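Local structure of conserved hypothetical protein (Bacteroides thetaiotaomicron, 2HQY) at residues 90-104 with 286-298. The protein is of unknown function but binds coenzyme A and is probably an acyltransferase-like protein related to phosphatidylglycerol lysyltransferases. Sequence-based numbering, arbitrary orientation. Where two conformers were deposited one is given.
Sequences NFCMLGVCSNMRADL and TILEKYMACLKDH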
ATOM      1  N   ASN A  90     -22.217   4.532  -4.630  0.50 21.03           N
ATOM      2  CA  ASN A  90     -22.928   3.697  -5.579  0.50 20.70           C
ATOM      3  C   ASN A  90     -22.125   2.411  -5.787  0.50 20.61           C
ATOM      4  O   ASN A  90     -20.917   2.369  -5.519  0.50 20.22           O
ATOM      5  CB  ASN A  90     -23.152   4.423  -6.908  0.50 20.94           C
ATOM      6  CG  ASN A  90     -24.148   3.700  -7.801  0.50 20.64           C
ATOM      7  OD1 ASN A  90     -25.133   3.141  -7.317  0.50 21.52           O
ATOM      8  ND2 ASN A  90     -23.890   3.694  -9.104  0.50 19.94           N
ATOM      9  N   PHE A  91     -22.806   1.359  -6.223  1.00 20.15           N
ATOM     10  CA  PHE A  91     -22.130   0.101  -6.535  1.00 19.89           C
ATOM     11  C   PHE A  91     -21.655   0.122  -7.993  1.00 19.93           C
ATOM     12  O   PHE A  91     -22.461   0.334  -8.924  1.00 18.85           O
ATOM     13  CB  PHE A  91     -23.051  -1.097  -6.275  1.00 19.59           C
ATOM     14  CG  PHE A  91     -22.448  -2.421  -6.647  1.00 18.25           C
ATOM     15  CD1 PHE A  91     -21.392  -2.958  -5.908  1.00 19.57           C
ATOM     16  CD2 PHE A  91     -22.937  -3.143  -7.737  1.00 18.10           C
ATOM     17  CE1 PHE A  91     -20.833  -4.196  -6.255  1.00 20.79           C
ATOM     18  CE2 PHE A  91     -22.402  -4.386  -8.100  1.00 19.41           C
ATOM     19  CZ  PHE A  91     -21.344  -4.931  -7.358  1.00 19.24           C
ATOM     20  N   CYS A  92     -20.349  -0.089  -8.177  1.00 18.97           N
ATOM     21  CA  CYS A  92     -19.735  -0.185  -9.496  1.00 19.02           C
ATOM     22  C   CYS A  92     -18.784  -1.361  -9.486  1.00 19.28           C
ATOM     23  O   CYS A  92     -18.008  -1.541  -8.516  1.00 18.14           O
ATOM     24  CB  CYS A  92     -18.947   1.078  -9.847  1.00 20.77           C
ATOM     25  SG  CYS A  92     -19.973   2.533 -10.142  1.00 26.32           S
ATOM     26  N   MET A  93     -18.840  -2.136 -10.565  1.00 19.11           N
ATOM     27  CA  MET A  93     -17.954  -3.290 -10.755  1.00 20.48           C
ATOM     28  C   MET A  93     -17.051  -3.050 -11.926  1.00 22.65           C
ATOM     29  O   MET A  93     -17.465  -2.427 -12.921  1.00 23.32           O
ATOM     30  CB  MET A  93     -18.751  -4.561 -11.049  1.00 20.72           C
ATOM     31  CG  MET A  93     -19.111  -5.400  -9.873  1.00 21.59           C
ATOM     32  SD  MET A  93     -20.054  -6.869 -10.389  1.00 16.44           S
ATOM     33  CE  MET A  93     -21.362  -6.196 -11.405  1.00 23.82           C
ATOM     34  N   LEU A  94     -15.823  -3.570 -11.805  1.00 24.36           N
ATOM     35  CA  LEU A  94     -14.790  -3.497 -12.844  1.00 26.45           C
ATOM     36  C   LEU A  94     -14.500  -4.877 -13.444  1.00 27.51           C
ATOM     37  O   LEU A  94     -14.927  -5.915 -12.893  1.00 28.48           O
ATOM     38  CB  LEU A  94     -13.513  -2.915 -12.269  1.00 26.57           C
ATOM     39  CG  LEU A  94     -13.546  -1.494 -11.737  1.00 27.52           C
ATOM     40  CD1 LEU A  94     -12.166  -1.119 -11.218  1.00 30.75           C
ATOM     41  CD2 LEU A  94     -14.004  -0.490 -12.787  1.00 30.01           C
ATOM     42  N   GLY A  95     -13.820  -4.879 -14.601  1.00 28.81           N
ATOM     43  CA  GLY A  95     -13.340  -6.116 -15.256  1.00 28.93           C
ATOM     44  C   GLY A  95     -14.444  -7.002 -15.777  1.00 30.27           C
ATOM     45  O   GLY A  95     -14.277  -8.227 -15.937  1.00 30.68           O
ATOM     46  N   VAL A  96     -15.587  -6.389 -16.048  1.00 29.89           N
ATOM     47  CA  VAL A  96     -16.708  -7.104 -16.601  1.00 30.75           C
ATOM     48  C   VAL A  96     -16.376  -7.288 -18.076  1.00 31.62           C
ATOM     49  O   VAL A  96     -16.373  -6.328 -18.860  1.00 31.30           O
ATOM     50  CB  VAL A  96     -18.010  -6.322 -16.392  1.00 29.71           C
ATOM     51  CG1 VAL A  96     -19.209  -7.071 -16.970  1.00 29.80           C
ATOM     52  CG2 VAL A  96     -18.192  -6.032 -14.904  1.00 29.64           C
ATOM     53  N   CYS A  97     -16.039  -8.514 -18.456  0.50 32.31           N
ATOM     54  CA  CYS A  97     -15.755  -8.785 -19.863  0.50 33.16           C
ATOM     55  C   CYS A  97     -17.078  -8.938 -20.603  0.50 33.77           C
ATOM     56  O   CYS A  97     -18.142  -9.011 -19.975  0.50 34.04           O
ATOM     57  CB  CYS A  97     -14.864 -10.017 -20.033  0.50 33.27           C
ATOM     58  SG  CYS A  97     -15.543 -11.523 -19.342  0.50 32.48           S
ATOM     59  N   SER A  98     -17.002  -8.969 -21.930  1.00 34.22           N
ATOM     60  CA  SER A  98     -18.170  -9.015 -22.798  1.00 35.03           C
ATOM     61  C   SER A  98     -19.097 -10.176 -22.406  1.00 35.52           C
ATOM     62  O   SER A  98     -20.315  -9.999 -22.297  1.00 35.58           O
ATOM     63  CB  SER A  98     -17.718  -9.142 -24.250  1.00 34.83           C
ATOM     64  OG  SER A  98     -18.187  -8.047 -25.017  1.00 36.09           O
ATOM     65  N   ASN A  99     -18.502 -11.346 -22.160  1.00 36.18           N
ATOM     66  CA  ASN A  99     -19.244 -12.515 -21.686  1.00 36.63           C
ATOM     67  C   ASN A  99     -19.857 -12.326 -20.299  1.00 36.73           C
ATOM     68  O   ASN A  99     -21.008 -12.706 -20.087  1.00 36.98           O
ATOM     69  CB  ASN A  99     -18.377 -13.767 -21.690  1.00 36.72           C
ATOM     70  CG  ASN A  99     -19.191 -15.032 -21.472  1.00 37.72           C
ATOM     71  OD1 ASN A  99     -20.072 -15.361 -22.272  1.00 38.43           O
ATOM     72  ND2 ASN A  99     -18.910 -15.742 -20.383  1.00 38.52           N
ATOM     73  N   MET A 100     -19.094 -11.751 -19.365  1.00 36.78           N
ATOM     74  CA  MET A 100     -19.606 -11.490 -18.012  1.00 36.98           C
ATOM     75  C   MET A 100     -20.743 -10.466 -18.036  1.00 36.81           C
ATOM     76  O   MET A 100     -21.680 -10.551 -17.239  1.00 36.96           O
ATOM     77  CB  MET A 100     -18.490 -11.047 -17.051  1.00 37.26           C
ATOM     78  CG  MET A 100     -17.395 -12.087 -16.824  1.00 37.74           C
ATOM     79  SD  MET A 100     -17.876 -13.556 -15.895  1.00 39.85           S
ATOM     80  CE  MET A 100     -16.916 -14.839 -16.715  1.00 38.92           C
ATOM     81  N   ARG A 101     -20.650  -9.507 -18.958  1.00 36.82           N
ATOM     82  CA  ARG A 101     -21.700  -8.511 -19.172  1.00 36.66           C
ATOM     83  C   ARG A 101     -23.004  -9.178 -19.595  1.00 36.54           C
ATOM     84  O   ARG A 101     -24.079  -8.778 -19.150  1.00 36.82           O
ATOM     85  CB  ARG A 101     -21.265  -7.476 -20.217  1.00 36.71           C
ATOM     86  CG  ARG A 101     -22.370  -6.535 -20.653  1.00 36.55           C
ATOM     87  CD  ARG A 101     -21.894  -5.508 -21.665  1.00 36.89           C
ATOM     88  NE  ARG A 101     -22.880  -4.436 -21.795  1.00 38.79           N
ATOM     89  CZ  ARG A 101     -22.921  -3.545 -22.784  1.00 39.08           C
ATOM     90  NH1 ARG A 101     -22.030  -3.585 -23.762  1.00 40.56           N
ATOM     91  NH2 ARG A 101     -23.865  -2.614 -22.797  1.00 38.56           N
ATOM     92  N   ALA A 102     -22.899 -10.195 -20.446  1.00 36.55           N
ATOM     93  CA  ALA A 102     -24.062 -10.955 -20.904  1.00 36.40           C
ATOM     94  C   ALA A 102     -24.725 -11.703 -19.747  1.00 36.49           C
ATOM     95  O   ALA A 102     -25.954 -11.779 -19.663  1.00 36.43           O
ATOM     96  CB  ALA A 102     -23.658 -11.926 -22.008  1.00 36.48           C
ATOM     97  N   ASP A 103     -23.893 -12.238 -18.854  1.00 36.70           N
ATOM     98  CA  ASP A 103     -24.354 -12.955 -17.667  1.00 36.86           C
ATOM     99  C   ASP A 103     -25.146 -12.019 -16.753  1.00 36.48           C
ATOM    100  O   ASP A 103     -26.212 -12.389 -16.241  1.00 36.21           O
ATOM    101  CB  ASP A 103     -23.157 -13.551 -16.909  1.00 37.03           C
ATOM    102  CG  ASP A 103     -22.343 -14.533 -17.754  1.00 38.01           C
ATOM    103  OD1 ASP A 103     -22.926 -15.265 -18.588  1.00 38.45           O
ATOM    104  OD2 ASP A 103     -21.106 -14.581 -17.569  1.00 39.72           O
ATOM    105  N   LEU A 104     -24.615 -10.811 -16.572  1.00 36.24           N
ATOM    106  CA  LEU A 104     -25.224  -9.787 -15.721  1.00 36.31           C
ATOM    107  C   LEU A 104     -26.576  -9.331 -16.221  1.00 36.48           C
ATOM    108  O   LEU A 104     -27.509  -9.150 -15.430  1.00 36.82           O
ATOM    109  CB  LEU A 104     -24.327  -8.564 -15.634  1.00 35.84           C
ATOM    110  CG  LEU A 104     -23.196  -8.603 -14.631  1.00 35.92           C
ATOM    111  CD1 LEU A 104     -22.390  -7.330 -14.813  1.00 36.64           C
ATOM    112  CD2 LEU A 104     -23.753  -8.724 -13.208  1.00 35.95           C
ATOM    113  N   THR A 286      -6.969 -11.542 -29.514  1.00 21.86           N
ATOM    114  CA  THR A 286      -8.106 -10.964 -28.811  1.00 22.54           C
ATOM    115  C   THR A 286      -7.690  -9.653 -28.184  1.00 21.84           C
ATOM    116  O   THR A 286      -6.598  -9.549 -27.617  1.00 21.30           O
ATOM    117  CB  THR A 286      -8.581 -11.885 -27.663  1.00 22.68           C
ATOM    118  OG1 THR A 286      -9.101 -13.092 -28.214  1.00 24.84           O
ATOM    119  CG2 THR A 286      -9.677 -11.214 -26.818  1.00 24.90           C
ATOM    120  N   ILE A 287      -8.550  -8.648 -28.308  1.00 20.62           N
ATOM    121  CA  ILE A 287      -8.410  -7.452 -27.495  1.00 20.82           C
ATOM    122  C   ILE A 287      -9.555  -7.509 -26.488  1.00 20.81           C
ATOM    123  O   ILE A 287     -10.741  -7.402 -26.855  1.00 19.87           O
ATOM    124  CB  ILE A 287      -8.383  -6.181 -28.363  1.00 21.00           C
ATOM    125  CG1 ILE A 287      -7.080  -6.175 -29.184  1.00 22.24           C
ATOM    126  CG2 ILE A 287      -8.462  -4.932 -27.482  1.00 20.69           C
ATOM    127  CD1 ILE A 287      -7.108  -5.204 -30.295  1.00 25.31           C
ATOM    128  N   LEU A 288      -9.194  -7.777 -25.239  1.00 19.64           N
ATOM    129  CA  LEU A 288     -10.155  -8.115 -24.206  1.00 20.29           C
ATOM    130  C   LEU A 288     -10.677  -6.830 -23.573  1.00 20.30           C
ATOM    131  O   LEU A 288     -10.013  -6.238 -22.748  1.00 20.19           O
ATOM    132  CB  LEU A 288      -9.490  -9.020 -23.154  1.00 20.75           C
ATOM    133  CG  LEU A 288     -10.376  -9.597 -22.040  1.00 22.40           C
ATOM    134  CD1 LEU A 288     -11.401 -10.627 -22.561  1.00 23.15           C
ATOM    135  CD2 LEU A 288      -9.496 -10.190 -20.937  1.00 20.97           C
ATOM    136  N   GLU A 289     -11.857  -6.385 -23.985  1.00 20.72           N
ATOM    137  CA  GLU A 289     -12.449  -5.167 -23.421  1.00 21.85           C
ATOM    138  C   GLU A 289     -12.896  -5.377 -21.987  1.00 21.16           C
ATOM    139  O   GLU A 289     -13.251  -6.489 -21.598  1.00 21.82           O
ATOM    140  CB  GLU A 289     -13.640  -4.716 -24.282  1.00 22.59           C
ATOM    141  CG  GLU A 289     -13.317  -4.749 -25.745  1.00 27.26           C
ATOM    142  CD  GLU A 289     -14.560  -4.770 -26.615  1.00 35.04           C
ATOM    143  OE1 GLU A 289     -15.544  -5.491 -26.285  1.00 37.73           O
ATOM    144  OE2 GLU A 289     -14.542  -4.053 -27.633  1.00 37.94           O
ATOM    145  N   LYS A 290     -12.870  -4.310 -21.198  1.00 21.20           N
ATOM    146  CA  LYS A 290     -13.255  -4.401 -19.801  1.00 21.67           C
ATOM    147  C   LYS A 290     -14.285  -3.339 -19.521  1.00 22.58           C
ATOM    148  O   LYS A 290     -14.037  -2.143 -19.753  1.00 23.30           O
ATOM    149  CB  LYS A 290     -12.061  -4.202 -18.891  1.00 20.83           C
ATOM    150  CG  LYS A 290     -10.939  -5.189 -19.145  1.00 19.70           C
ATOM    151  CD  LYS A 290      -9.778  -4.934 -18.206  1.00 21.09           C
ATOM    152  CE  LYS A 290      -8.619  -5.811 -18.595  1.00 17.55           C
ATOM    153  NZ  LYS A 290      -7.392  -5.449 -17.807  1.00 16.98           N
ATOM    154  N   TYR A 291     -15.449  -3.778 -19.064  1.00 22.90           N
ATOM    155  CA  TYR A 291     -16.522  -2.836 -18.766  1.00 23.71           C
ATOM    156  C   TYR A 291     -16.557  -2.434 -17.316  1.00 23.86           C
ATOM    157  O   TYR A 291     -16.159  -3.189 -16.430  1.00 23.45           O
ATOM    158  CB  TYR A 291     -17.895  -3.381 -19.201  1.00 24.04           C
ATOM    159  CG  TYR A 291     -18.012  -3.500 -20.690  1.00 24.85           C
ATOM    160  CD1 TYR A 291     -18.644  -2.506 -21.440  1.00 23.53           C
ATOM    161  CD2 TYR A 291     -17.474  -4.596 -21.357  1.00 24.72           C
ATOM    162  CE1 TYR A 291     -18.734  -2.610 -22.817  1.00 25.81           C
ATOM    163  CE2 TYR A 291     -17.549  -4.707 -22.719  1.00 26.26           C
ATOM    164  CZ  TYR A 291     -18.173  -3.714 -23.447  1.00 25.78           C
ATOM    165  OH  TYR A 291     -18.248  -3.847 -24.801  1.00 27.01           O
ATOM    166  N   MET A 292     -17.029  -1.220 -17.082  1.00 24.10           N
ATOM    167  CA  MET A 292     -17.454  -0.856 -15.748  1.00 25.11           C
ATOM    168  C   MET A 292     -18.978  -0.945 -15.746  1.00 23.96           C
ATOM    169  O   MET A 292     -19.647  -0.412 -16.645  1.00 24.72           O
ATOM    170  CB  MET A 292     -16.947   0.528 -15.345  1.00 24.81           C
ATOM    171  CG  MET A 292     -17.480   0.996 -13.961  1.00 25.94           C
ATOM    172  SD  MET A 292     -16.628   2.432 -13.265  1.00 28.72           S
ATOM    173  CE  MET A 292     -17.540   3.751 -14.028  1.00 24.95           C
ATOM    174  N   ALA A 293     -19.511  -1.654 -14.757  1.00 23.41           N
ATOM    175  CA  ALA A 293     -20.950  -1.829 -14.589  1.00 22.91           C
ATOM    176  C   ALA A 293     -21.332  -1.110 -13.301  1.00 23.49           C
ATOM    177  O   ALA A 293     -20.920  -1.520 -12.201  1.00 23.45           O
ATOM    178  CB  ALA A 293     -21.298  -3.309 -14.505  1.00 22.22           C
ATOM    179  N   CYS A 294     -22.087  -0.043 -13.444  1.00 23.81           N
ATOM    180  CA  CYS A 294     -22.575   0.720 -12.322  1.00 24.99           C
ATOM    181  C   CYS A 294     -24.100   0.601 -12.169  1.00 25.83           C
ATOM    182  O   CYS A 294     -24.821   0.685 -13.121  1.00 24.00           O
ATOM    183  CB  CYS A 294     -22.171   2.170 -12.432  1.00 24.67           C
ATOM    184  SG  CYS A 294     -20.433   2.479 -12.248  1.00 27.65           S
ATOM    185  N   LEU A 295     -24.539   0.383 -10.948  1.00 26.97           N
ATOM    186  CA  LEU A 295     -25.941   0.194 -10.670  1.00 29.33           C
ATOM    187  C   LEU A 295     -26.620   1.486 -11.030  1.00 30.96           C
ATOM    188  O   LEU A 295     -26.167   2.516 -10.650  1.00 31.24           O
ATOM    189  CB  LEU A 295     -26.116  -0.079  -9.194  1.00 29.06           C
ATOM    190  CG  LEU A 295     -27.307  -0.843  -8.717  1.00 30.06           C
ATOM    191  CD1 LEU A 295     -27.515  -2.061  -9.487  1.00 30.07           C
ATOM    192  CD2 LEU A 295     -27.231  -1.111  -7.280  1.00 29.56           C
ATOM    193  N   LYS A 296     -27.692   1.415 -11.803  1.00 32.72           N
ATOM    194  CA  LYS A 296     -28.529   2.569 -12.117  1.00 35.02           C
ATOM    195  C   LYS A 296     -29.383   2.910 -10.916  1.00 36.19           C
ATOM    196  O   LYS A 296     -30.081   2.072 -10.447  1.00 36.49           O
ATOM    197  CB  LYS A 296     -29.458   2.203 -13.263  1.00 34.87           C
ATOM    198  CG  LYS A 296     -28.811   2.244 -14.570  1.00 35.38           C
ATOM    199  CD  LYS A 296     -29.751   2.703 -15.640  1.00 36.08           C
ATOM    200  CE  LYS A 296     -30.749   1.651 -15.975  1.00 35.71           C
ATOM    201  NZ  LYS A 296     -30.702   1.354 -17.384  1.00 36.92           N
ATOM    202  N   ASP A 297     -29.291   4.138 -10.420  1.00 30.45           N
ATOM    203  CA  ASP A 297     -29.694   4.482  -9.059  1.00 31.00           C
ATOM    204  C   ASP A 297     -29.330   3.377  -8.097  1.00 31.30           C
ATOM    205  O   ASP A 297     -28.165   3.199  -7.753  1.00 40.48           O
ATOM    206  CB  ASP A 297     -29.038   5.803  -8.605  1.00 31.45           C
ATOM    207  CG  ASP A 297     -30.020   6.771  -7.938  1.00 33.32           C
ATOM    208  OD1 ASP A 297     -30.608   6.436  -6.893  1.00 35.60           O
ATOM    209  OD2 ASP A 297     -30.199   7.878  -8.461  1.00 36.70           O
ATOM    210  N   HIS A 298     -30.350   2.644  -7.660  1.00 41.00           N
ATOM    211  CA  HIS A 298     -30.201   1.653  -6.624  1.00 41.05           C
ATOM    212  C   HIS A 298     -31.400   0.727  -6.448  1.00 42.24           C
ATOM    213  O   HIS A 298     -31.287  -0.502  -6.570  1.00 43.30           O
ATOM    214  CB  HIS A 298     -29.837   2.333  -5.333  1.00 43.55           C
ATOM    215  CG  HIS A 298     -29.478   1.393  -4.235  1.00 43.67           C
ATOM    216  ND1 HIS A 298     -28.182   1.175  -3.855  1.00 43.45           N
ATOM    217  CD2 HIS A 298     -30.243   0.637  -3.421  1.00 43.84           C
ATOM    218  CE1 HIS A 298     -28.160   0.322  -2.856  1.00 43.90           C
ATOM    219  NE2 HIS A 298     -29.398  -0.017  -2.569  1.00 43.34           N
TER
HETATM  220  O   HOH W   1     -13.189  -2.670 -15.823  1.00 42.65           O
HETATM  221  O   HOH W   2     -14.149  -8.567 -23.150  1.00 34.98           O
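C92 and C294 face each other as a non-hydrogen-bonded pair of antiparallel strands and are joined by a disulfide, SG to SG 2.2 Å with chi3 113°. Both sulfurs stand anti to their own carbonyl carbons, which brings them together on one face of the sheet, where L94 CD2 lies beside M292 SD. Backbone bonds flank the disulfide: L295 N gives to F91 O, and M93 and A293 exchange N-H and C=O, M93 N to A293 O being 2.7 Å. Beyond them the register slips by one residue, a beta bulge at L94 and G95, before V96 pairs with Y291 (Y291 N to V96 O 2.7 Å). A water bridges G95 N and Y291 O within the bulge. In one of its two conformers, N90 extends the pairing with its amide, ND2 reaching a lone pair of L295 O at 3.0 Å. On the other face, V96 CG2 and L104 CD1 pack on A293 CB, and R101 CD sits over the centre of the Y291 ring, 4.3 Å from its centroid, a CH-pi contact. Through R101 and L104, helix 98-107 packs over the Y291 and A293 face of strand 291-295, while strand 92-96 lies between this strand and strand 61-69, and F91 and L104 reach helix 73-87.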